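Local coordinates for G protein coupled receptor (Arabidopsis thaliana, PDB 3T33) that binds zinc, belongs to the LanC-like protein family and may play a role in abscisic acid signaling in the plant, at residues A[116-121]-A[128-133]; A[324-329]-A[360-365]; A[339-344]-A[395-400]. All coordinates share one frame; numbering follows the deposited sequence.

Contact 1 of 3, residues A[116-121]-A[128-133]; sequences VASRDS and CGYAGV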
loop_
_atom_site.group_PDB
_atom_site.type_symbol
_atom_site.label_atom_id
_atom_site.label_comp_id
_atom_site.label_asym_id
_atom_site.label_seq_id
_atom_site.Cartn_x
_atom_site.Cartn_y
_atom_site.Cartn_z
ATOM N N VAL A 116 15.887 -14.594 -12.211
ATOM C CA VAL A 116 16.093 -16.006 -12.598
ATOM C C VAL A 116 14.787 -16.811 -12.498
ATOM O O VAL A 116 14.374 -17.483 -13.466
ATOM C CB VAL A 116 17.210 -16.689 -11.712
ATOM C CG1 VAL A 116 17.276 -18.221 -11.923
ATOM C CG2 VAL A 116 18.589 -16.055 -11.947
ATOM N N ALA A 117 14.135 -16.750 -11.335
ATOM C CA ALA A 117 12.898 -17.505 -11.124
ATOM C C ALA A 117 11.687 -16.962 -11.927
ATOM O O ALA A 117 10.702 -17.672 -12.086
ATOM C CB ALA A 117 12.569 -17.556 -9.649
ATOM N N SER A 118 11.760 -15.729 -12.441
ATOM C CA SER A 118 10.594 -15.143 -13.125
ATOM C C SER A 118 10.631 -15.115 -14.672
ATOM O O SER A 118 9.707 -14.592 -15.334
ATOM C CB SER A 118 10.273 -13.755 -12.575
ATOM O OG SER A 118 11.365 -12.866 -12.685
ATOM N N ARG A 119 11.702 -15.663 -15.247
ATOM C CA ARG A 119 11.755 -15.881 -16.702
ATOM C C ARG A 119 10.657 -16.912 -16.951
ATOM O O ARG A 119 10.329 -17.706 -16.051
ATOM C CB ARG A 119 13.142 -16.417 -17.112
ATOM C CG ARG A 119 14.326 -15.643 -16.505
ATOM C CD ARG A 119 14.347 -14.156 -16.932
ATOM N NE ARG A 119 15.532 -13.458 -16.425
ATOM C CZ ARG A 119 16.585 -13.104 -17.168
ATOM N NH1 ARG A 119 16.614 -13.361 -18.479
ATOM N NH2 ARG A 119 17.614 -12.478 -16.599
ATOM N N ASP A 120 10.013 -16.826 -18.109
ATOM C CA ASP A 120 8.855 -17.664 -18.398
ATOM C C ASP A 120 7.559 -17.143 -17.757
ATOM O O ASP A 120 6.477 -17.651 -18.052
ATOM C CB ASP A 120 9.115 -19.105 -17.953
ATOM C CG ASP A 120 10.204 -19.778 -18.763
ATOM O OD1 ASP A 120 10.632 -19.198 -19.784
ATOM O OD2 ASP A 120 10.635 -20.885 -18.380
ATOM N N SER A 121 7.663 -16.138 -16.886
ATOM C CA SER A 121 6.484 -15.598 -16.217
ATOM C C SER A 121 5.758 -14.717 -17.183
ATOM O O SER A 121 6.371 -13.970 -17.962
ATOM C CB SER A 121 6.824 -14.770 -14.959
ATOM O OG SER A 121 5.632 -14.282 -14.365
ATOM N N CYS A 128 2.479 -8.167 -8.490
ATOM C CA CYS A 128 2.327 -9.583 -8.754
ATOM C C CYS A 128 3.205 -10.173 -9.847
ATOM O O CYS A 128 3.228 -11.385 -10.002
ATOM C CB CYS A 128 0.850 -9.947 -8.969
ATOM S SG CYS A 128 -0.040 -9.947 -7.433
ATOM N N GLY A 129 3.940 -9.341 -10.574
ATOM C CA GLY A 129 4.683 -9.793 -11.746
ATOM C C GLY A 129 6.083 -9.245 -11.867
ATOM O O GLY A 129 6.705 -8.748 -10.912
ATOM N N TYR A 130 6.535 -9.257 -13.086
ATOM C CA TYR A 130 7.907 -9.157 -13.449
ATOM C C TYR A 130 8.374 -7.706 -13.529
ATOM O O TYR A 130 9.586 -7.427 -13.400
ATOM C CB TYR A 130 8.022 -9.798 -14.878
ATOM C CG TYR A 130 9.420 -9.859 -15.392
ATOM C CD1 TYR A 130 10.403 -10.433 -14.610
ATOM C CD2 TYR A 130 9.773 -9.338 -16.650
ATOM C CE1 TYR A 130 11.754 -10.535 -15.040
ATOM C CE2 TYR A 130 11.131 -9.436 -17.129
ATOM C CZ TYR A 130 12.132 -10.066 -16.289
ATOM O OH TYR A 130 13.497 -10.204 -16.623
ATOM N N ALA A 131 7.442 -6.797 -13.837
ATOM C CA ALA A 131 7.735 -5.343 -13.803
ATOM C C ALA A 131 8.176 -4.939 -12.391
ATOM O O ALA A 131 9.053 -4.124 -12.225
ATOM C CB ALA A 131 6.477 -4.491 -14.266
ATOM N N GLY A 132 7.566 -5.535 -11.375
ATOM C CA GLY A 132 8.011 -5.337 -9.968
ATOM C C GLY A 132 9.477 -5.673 -9.784
ATOM O O GLY A 132 10.252 -4.877 -9.229
ATOM N N VAL A 133 9.871 -6.853 -10.253
ATOM C CA VAL A 133 11.283 -7.352 -10.178
ATOM C C VAL A 133 12.251 -6.426 -10.892
ATOM O O VAL A 133 13.306 -6.034 -10.355
ATOM C CB VAL A 133 11.403 -8.750 -10.822
ATOM C CG1 VAL A 133 12.874 -9.230 -10.853
ATOM C CG2 VAL A 133 10.478 -9.730 -10.113
#
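The backbones of 116-121 and 128-133 come nearest at Ser-118 and Tyr-130, whose CA atoms lie 6.6 Å apart. This is a short link between consecutive helices of the alpha/alpha barrel (toroid) of LanC-like proteins. A type II beta turn from Ser-118 to Ser-121 leads the chain away from helix 101-118, closed by Ser-121 N to Ser-118 O at 3.0 Å. The chain then passes through a short loop and enters helix 130-144.

Tyr-130 and Ser-118 carry the contact, Tyr-130 with the larger share. Its CG is anti to the backbone N (chi1 -176°), which sends the ring across to Ser-118. Ser-118 OG meets the edge of this ring near its plane, 3.2 Å from Tyr-130 CD1. The hydrogen-bond partners of this hydroxyl are the carbonyl oxygens of Cys-114 and Asp-115 in its own helix, which must share its one proton or take it in turn. Val-133 CG2 comes to the same Ser-118 OG, 4.2 Å away.

At the far end of the ring, Tyr-130 OH hydrogen-bonds to Asp-115. The other carboxylate oxygen of Asp-115 takes a salt bridge from Arg-119 NH2. One acid therefore holds both groups and probably offsets the charge of the arginine. The Arg-119 chain bends at chi2 (-61°), and its guanidinium plane stands 52° from the ring plane. Tyr-130 OH lies over one guanidinium face, 3.8 Å from Arg-119 NE.

Contact 2 of 3, residues A[324-329]-A[360-365]; sequences RGLLKR and KAFASF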
loop_
_atom_site.group_PDB
_atom_site.type_symbol
_atom_site.label_atom_id
_atom_site.label_comp_id
_atom_site.label_asym_id
_atom_site.label_seq_id
_atom_site.Cartn_x
_atom_site.Cartn_y
_atom_site.Cartn_z
ATOM N N ARG A 324 -13.726 0.368 12.431
ATOM C CA ARG A 324 -13.814 -1.046 12.040
ATOM C C ARG A 324 -12.510 -1.592 11.445
ATOM O O ARG A 324 -12.479 -2.748 11.016
ATOM C CB ARG A 324 -14.951 -1.240 11.037
ATOM C CG ARG A 324 -16.397 -0.965 11.571
ATOM C CD ARG A 324 -17.384 -0.705 10.390
ATOM N NE ARG A 324 -17.570 -1.911 9.585
ATOM C CZ ARG A 324 -18.224 -1.961 8.430
ATOM N NH1 ARG A 324 -18.802 -0.879 7.895
ATOM N NH2 ARG A 324 -18.321 -3.126 7.808
ATOM N N GLY A 325 -11.443 -0.778 11.439
ATOM C CA GLY A 325 -10.272 -1.054 10.622
ATOM C C GLY A 325 -9.234 -1.856 11.340
ATOM O O GLY A 325 -8.225 -2.257 10.761
ATOM N N LEU A 326 -9.469 -2.077 12.613
ATOM C CA LEU A 326 -8.582 -2.883 13.438
ATOM C C LEU A 326 -8.852 -4.411 13.270
ATOM O O LEU A 326 -9.224 -5.131 14.209
ATOM C CB LEU A 326 -8.703 -2.398 14.885
ATOM C CG LEU A 326 -7.532 -2.580 15.840
ATOM C CD1 LEU A 326 -6.266 -1.780 15.420
ATOM C CD2 LEU A 326 -7.999 -2.182 17.291
ATOM N N LEU A 327 -8.619 -4.875 12.045
ATOM C CA LEU A 327 -8.854 -6.220 11.565
ATOM C C LEU A 327 -8.161 -7.279 12.412
ATOM O O LEU A 327 -7.077 -7.028 12.942
ATOM C CB LEU A 327 -8.286 -6.292 10.138
ATOM C CG LEU A 327 -9.133 -6.017 8.886
ATOM C CD1 LEU A 327 -10.454 -5.336 9.174
ATOM C CD2 LEU A 327 -8.381 -5.365 7.753
ATOM N N LYS A 328 -8.724 -8.484 12.451
ATOM C CA LYS A 328 -8.085 -9.617 13.124
ATOM C C LYS A 328 -7.022 -10.309 12.256
ATOM O O LYS A 328 -6.835 -11.524 12.335
ATOM C CB LYS A 328 -9.138 -10.633 13.573
ATOM C CG LYS A 328 -10.212 -10.056 14.480
ATOM C CD LYS A 328 -10.915 -11.147 15.269
ATOM C CE LYS A 328 -12.335 -10.741 15.631
ATOM N NZ LYS A 328 -12.672 -11.095 17.037
ATOM N N ARG A 329 -6.332 -9.521 11.437
ATOM C CA ARG A 329 -5.250 -9.989 10.573
ATOM C C ARG A 329 -4.167 -8.936 10.598
ATOM O O ARG A 329 -4.455 -7.728 10.701
ATOM C CB ARG A 329 -5.772 -10.071 9.180
ATOM C CG ARG A 329 -7.071 -10.797 9.138
ATOM C CD ARG A 329 -7.659 -10.728 7.829
ATOM N NE ARG A 329 -8.840 -11.568 7.831
ATOM C CZ ARG A 329 -9.516 -11.888 6.746
ATOM N NH1 ARG A 329 -9.106 -11.416 5.578
ATOM N NH2 ARG A 329 -10.593 -12.662 6.841
ATOM N N LYS A 360 -0.346 5.971 14.942
ATOM C CA LYS A 360 0.419 5.549 16.120
ATOM C C LYS A 360 -0.349 4.517 16.960
ATOM O O LYS A 360 0.212 3.529 17.438
ATOM C CB LYS A 360 0.846 6.808 16.914
ATOM C CG LYS A 360 1.312 6.656 18.301
ATOM C CD LYS A 360 1.724 8.054 18.858
ATOM C CE LYS A 360 2.513 7.929 20.181
ATOM N NZ LYS A 360 2.500 9.220 20.903
ATOM N N ALA A 361 -1.649 4.718 17.115
ATOM C CA ALA A 361 -2.455 3.761 17.885
ATOM C C ALA A 361 -2.498 2.404 17.173
ATOM O O ALA A 361 -2.392 1.366 17.810
ATOM C CB ALA A 361 -3.872 4.288 18.096
ATOM N N PHE A 362 -2.638 2.397 15.846
ATOM C CA PHE A 362 -2.730 1.069 15.191
ATOM C C PHE A 362 -1.367 0.390 15.277
ATOM O O PHE A 362 -1.283 -0.770 15.544
ATOM C CB PHE A 362 -3.181 1.201 13.746
ATOM C CG PHE A 362 -4.670 1.129 13.547
ATOM C CD1 PHE A 362 -5.550 1.641 14.489
ATOM C CD2 PHE A 362 -5.196 0.539 12.368
ATOM C CE1 PHE A 362 -6.938 1.580 14.293
ATOM C CE2 PHE A 362 -6.562 0.483 12.146
ATOM C CZ PHE A 362 -7.457 1.023 13.120
ATOM N N ALA A 363 -0.297 1.135 15.089
ATOM C CA ALA A 363 1.025 0.571 15.216
ATOM C C ALA A 363 1.329 0.082 16.636
ATOM O O ALA A 363 1.955 -0.983 16.812
ATOM C CB ALA A 363 2.069 1.557 14.773
ATOM N N SER A 364 0.923 0.872 17.639
ATOM C CA SER A 364 1.064 0.421 19.035
ATOM C C SER A 364 0.289 -0.801 19.315
ATOM O O SER A 364 0.817 -1.711 19.976
ATOM C CB SER A 364 0.657 1.512 20.001
ATOM O OG SER A 364 1.378 2.666 19.654
ATOM N N PHE A 365 -0.947 -0.880 18.801
ATOM C CA PHE A 365 -1.738 -2.105 18.963
ATOM C C PHE A 365 -0.972 -3.320 18.464
ATOM O O PHE A 365 -0.779 -4.310 19.204
ATOM C CB PHE A 365 -3.070 -2.007 18.223
ATOM C CG PHE A 365 -3.930 -3.273 18.354
ATOM C CD1 PHE A 365 -3.842 -4.304 17.417
ATOM C CD2 PHE A 365 -4.826 -3.415 19.417
ATOM C CE1 PHE A 365 -4.622 -5.498 17.569
ATOM C CE2 PHE A 365 -5.604 -4.582 19.562
ATOM C CZ PHE A 365 -5.500 -5.614 18.643
#
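This is a buried apolar contact between a loop and a helix, built on one leucine and two phenylalanines. The loop segment 324-329 follows helix 308-324 and leads toward helix 336-350. Its partner, 360-365, is part of helix 353-375. The backbones are nearest at Leu-326 and Phe-362, with CA atoms 7.3 Å apart.

Leu-326 reaches both rings. Its CG is anti to the backbone N (chi1 -153°), and the two branches spread toward the helix. CD1 sits over the centre of the Phe-362 ring, 3.5 Å from the centroid and only 9° off the ring normal. This is a well-centred CH-pi contact. The same Leu-326 CD1 also touches the second ring, 4.0 Å from Phe-365 CG. CD2 makes a second CH-pi contact over a face of Phe-365, 4.2 Å from that centroid, and lies toward the rim. The two rings are three residues apart on the helix, so both can be turned to the same leucine.

Gly-325 completes the contact through its backbone. Its O atom lies 3.5 Å from Phe-362 CE2 and approaches the ring obliquely. Phe-362 also packs edge-to-face with Phe-343 of helix 336-350, and the ring of Phe-365 meets that of Phe-11 near the N terminus.

Within the helix, Ser-364 OG bonds back to Lys-360 O at 2.6 Å, and this oxygen also takes the usual helical bond from Ser-364 N, so two bonds hold it.

Zinc lies about 13 Å from Gly-325, so the packing is outside the metal site. Within the loop, residues 325-327 form an inverse gamma turn centred on Leu-326, with a weak bond from Leu-327 N to Gly-325 O.

Contact 3 of 3, residues A[339-344]-A[395-400]; sequences NTYVFL and MAYMLL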
loop_
_atom_site.group_PDB
_atom_site.type_symbol
_atom_site.label_atom_id
_atom_site.label_comp_id
_atom_site.label_asym_id
_atom_site.label_seq_id
_atom_site.Cartn_x
_atom_site.Cartn_y
_atom_site.Cartn_z
ATOM N N ASN A 339 -4.064 -1.033 7.023
ATOM C CA ASN A 339 -4.987 0.052 7.424
ATOM C C ASN A 339 -4.313 1.269 8.147
ATOM O O ASN A 339 -4.770 2.403 8.018
ATOM C CB ASN A 339 -6.166 -0.510 8.183
ATOM C CG ASN A 339 -6.988 -1.477 7.325
ATOM O OD1 ASN A 339 -7.901 -2.089 7.798
ATOM N ND2 ASN A 339 -6.619 -1.646 6.102
ATOM N N THR A 340 -3.180 1.044 8.807
ATOM C CA THR A 340 -2.409 2.141 9.344
ATOM C C THR A 340 -2.141 3.257 8.336
ATOM O O THR A 340 -2.202 4.453 8.686
ATOM C CB THR A 340 -1.041 1.599 9.889
ATOM O OG1 THR A 340 -1.364 0.686 10.913
ATOM C CG2 THR A 340 -0.200 2.701 10.487
ATOM N N TYR A 341 -1.864 2.876 7.092
ATOM C CA TYR A 341 -1.528 3.829 6.028
ATOM C C TYR A 341 -2.661 4.754 5.745
ATOM O O TYR A 341 -2.462 5.906 5.279
ATOM C CB TYR A 341 -1.100 3.110 4.732
ATOM C CG TYR A 341 0.382 2.683 4.734
ATOM C CD1 TYR A 341 1.398 3.593 4.459
ATOM C CD2 TYR A 341 0.746 1.384 5.057
ATOM C CE1 TYR A 341 2.758 3.190 4.508
ATOM C CE2 TYR A 341 2.095 0.991 5.117
ATOM C CZ TYR A 341 3.080 1.875 4.810
ATOM O OH TYR A 341 4.417 1.478 4.827
ATOM N N VAL A 342 -3.870 4.310 6.011
ATOM C CA VAL A 342 -4.967 5.290 5.890
ATOM C C VAL A 342 -4.697 6.533 6.765
ATOM O O VAL A 342 -4.761 7.678 6.278
ATOM C CB VAL A 342 -6.345 4.670 6.263
ATOM C CG1 VAL A 342 -7.394 5.722 6.199
ATOM C CG2 VAL A 342 -6.720 3.585 5.267
ATOM N N PHE A 343 -4.350 6.324 8.035
ATOM C CA PHE A 343 -4.080 7.479 8.907
ATOM C C PHE A 343 -2.881 8.293 8.522
ATOM O O PHE A 343 -2.934 9.498 8.513
ATOM C CB PHE A 343 -4.069 7.018 10.370
ATOM C CG PHE A 343 -5.256 6.164 10.697
ATOM C CD1 PHE A 343 -6.537 6.630 10.404
ATOM C CD2 PHE A 343 -5.100 4.891 11.231
ATOM C CE1 PHE A 343 -7.654 5.867 10.717
ATOM C CE2 PHE A 343 -6.186 4.116 11.545
ATOM C CZ PHE A 343 -7.480 4.577 11.264
ATOM N N LEU A 344 -1.797 7.621 8.178
ATOM C CA LEU A 344 -0.619 8.238 7.574
ATOM C C LEU A 344 -0.966 9.024 6.345
ATOM O O LEU A 344 -0.421 10.105 6.135
ATOM C CB LEU A 344 0.398 7.183 7.165
ATOM C CG LEU A 344 0.963 6.519 8.403
ATOM C CD1 LEU A 344 1.916 5.363 7.966
ATOM C CD2 LEU A 344 1.702 7.511 9.325
ATOM N N MET A 395 4.226 -5.688 8.149
ATOM C CA MET A 395 4.244 -5.036 9.502
ATOM C C MET A 395 5.574 -4.407 9.698
ATOM O O MET A 395 5.635 -3.253 10.076
ATOM C CB MET A 395 4.000 -6.051 10.605
ATOM C CG MET A 395 3.808 -5.431 11.988
ATOM S SD MET A 395 3.510 -6.686 13.230
ATOM C CE MET A 395 3.758 -5.731 14.733
ATOM N N ALA A 396 6.667 -5.126 9.406
ATOM C CA ALA A 396 8.000 -4.443 9.474
ATOM C C ALA A 396 8.086 -3.247 8.538
ATOM O O ALA A 396 8.710 -2.246 8.858
ATOM C CB ALA A 396 9.169 -5.411 9.139
ATOM N N TYR A 397 7.466 -3.368 7.366
ATOM C CA TYR A 397 7.557 -2.340 6.371
ATOM C C TYR A 397 6.839 -1.083 6.891
ATOM O O TYR A 397 7.321 0.034 6.783
ATOM C CB TYR A 397 6.905 -2.866 5.069
ATOM C CG TYR A 397 7.144 -1.956 3.903
ATOM C CD1 TYR A 397 6.425 -0.743 3.755
ATOM C CD2 TYR A 397 8.082 -2.295 2.931
ATOM C CE1 TYR A 397 6.691 0.115 2.649
ATOM C CE2 TYR A 397 8.350 -1.447 1.848
ATOM C CZ TYR A 397 7.680 -0.240 1.717
ATOM O OH TYR A 397 7.982 0.571 0.608
ATOM N N MET A 398 5.684 -1.294 7.484
ATOM C CA MET A 398 4.871 -0.207 7.999
ATOM C C MET A 398 5.635 0.439 9.179
ATOM O O MET A 398 5.744 1.685 9.280
ATOM C CB MET A 398 3.482 -0.756 8.407
ATOM C CG MET A 398 2.487 0.296 8.907
ATOM S SD MET A 398 2.894 0.701 10.578
ATOM C CE MET A 398 2.197 -0.716 11.398
ATOM N N LEU A 399 6.232 -0.405 10.007
ATOM C CA LEU A 399 6.943 0.072 11.195
ATOM C C LEU A 399 8.098 0.993 10.806
ATOM O O LEU A 399 8.239 2.151 11.347
ATOM C CB LEU A 399 7.433 -1.091 12.057
ATOM C CG LEU A 399 6.638 -1.689 13.227
ATOM C CD1 LEU A 399 5.204 -1.188 13.317
ATOM C CD2 LEU A 399 6.802 -3.274 13.347
ATOM N N LEU A 400 8.879 0.519 9.825
ATOM C CA LEU A 400 9.966 1.326 9.291
ATOM C C LEU A 400 9.464 2.655 8.743
ATOM O O LEU A 400 10.127 3.706 8.881
ATOM C CB LEU A 400 10.672 0.541 8.187
ATOM C CG LEU A 400 11.468 -0.657 8.744
ATOM C CD1 LEU A 400 12.025 -1.543 7.624
ATOM C CD2 LEU A 400 12.620 -0.206 9.701
#
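Tyr-341 and Tyr-397 cross at about a right angle, and the hydroxyl of the first meets the ring edge of the second. Tyr-341 OH lies in the plane of the Tyr-397 ring, 3.2 Å from its CD1. The two rings belong to nearly parallel helices, 336-350 and 392-402. The short segments cross at 17°, with axes 10.9 Å apart.

Met-398 lies between the two helices and touches both Tyr-341 and Thr-340. It runs past Tyr-341 in the opposite direction, with Met-398 CG 3.9 Å from Tyr-341 CE2. The chain then bends at chi2 (-78°) and again at chi3. These bends set the thioether crosswise to Thr-340, and Met-398 SD lies 3.7 Å from Thr-340 CG2. The methyl of Thr-340 does this touching, while its OG1 hydrogen-bonds to Ile-336 O within its own helix.

Phe-362 of helix 353-375 packs on Thr-340, and Tyr-89 meets the ring of Tyr-397. This is consistent with neighbouring inner helices of the LanC-like alpha/alpha barrel.

The interface itself is held by van der Waals packing of buried side chains. The polar end of Tyr-341 is satisfied by a hydrogen bond to Asp-401, which adds a polar tie between helix 336-350 and helix 392-402.

How the contacts relate
From the N terminus, contact 1 comes first. It closes a short loop, with six residues between its segments, and joins helix 101-118 to helix 130-144. It is complete before the other two begin, and its centre is 32 Å from that of contact 2, on the opposite side of the chain's centre. Contacts 2 and 3 close longer loops of 30 and 50 residues. Their segments alternate along the chain, so the two cross. They also touch, because both pack against helix 336-350. That helix meets 324-329 where Leu-327 lies on Asn-339, and it also lies against helix 353-375. Contact 3 carries the packing on to helix 392-402.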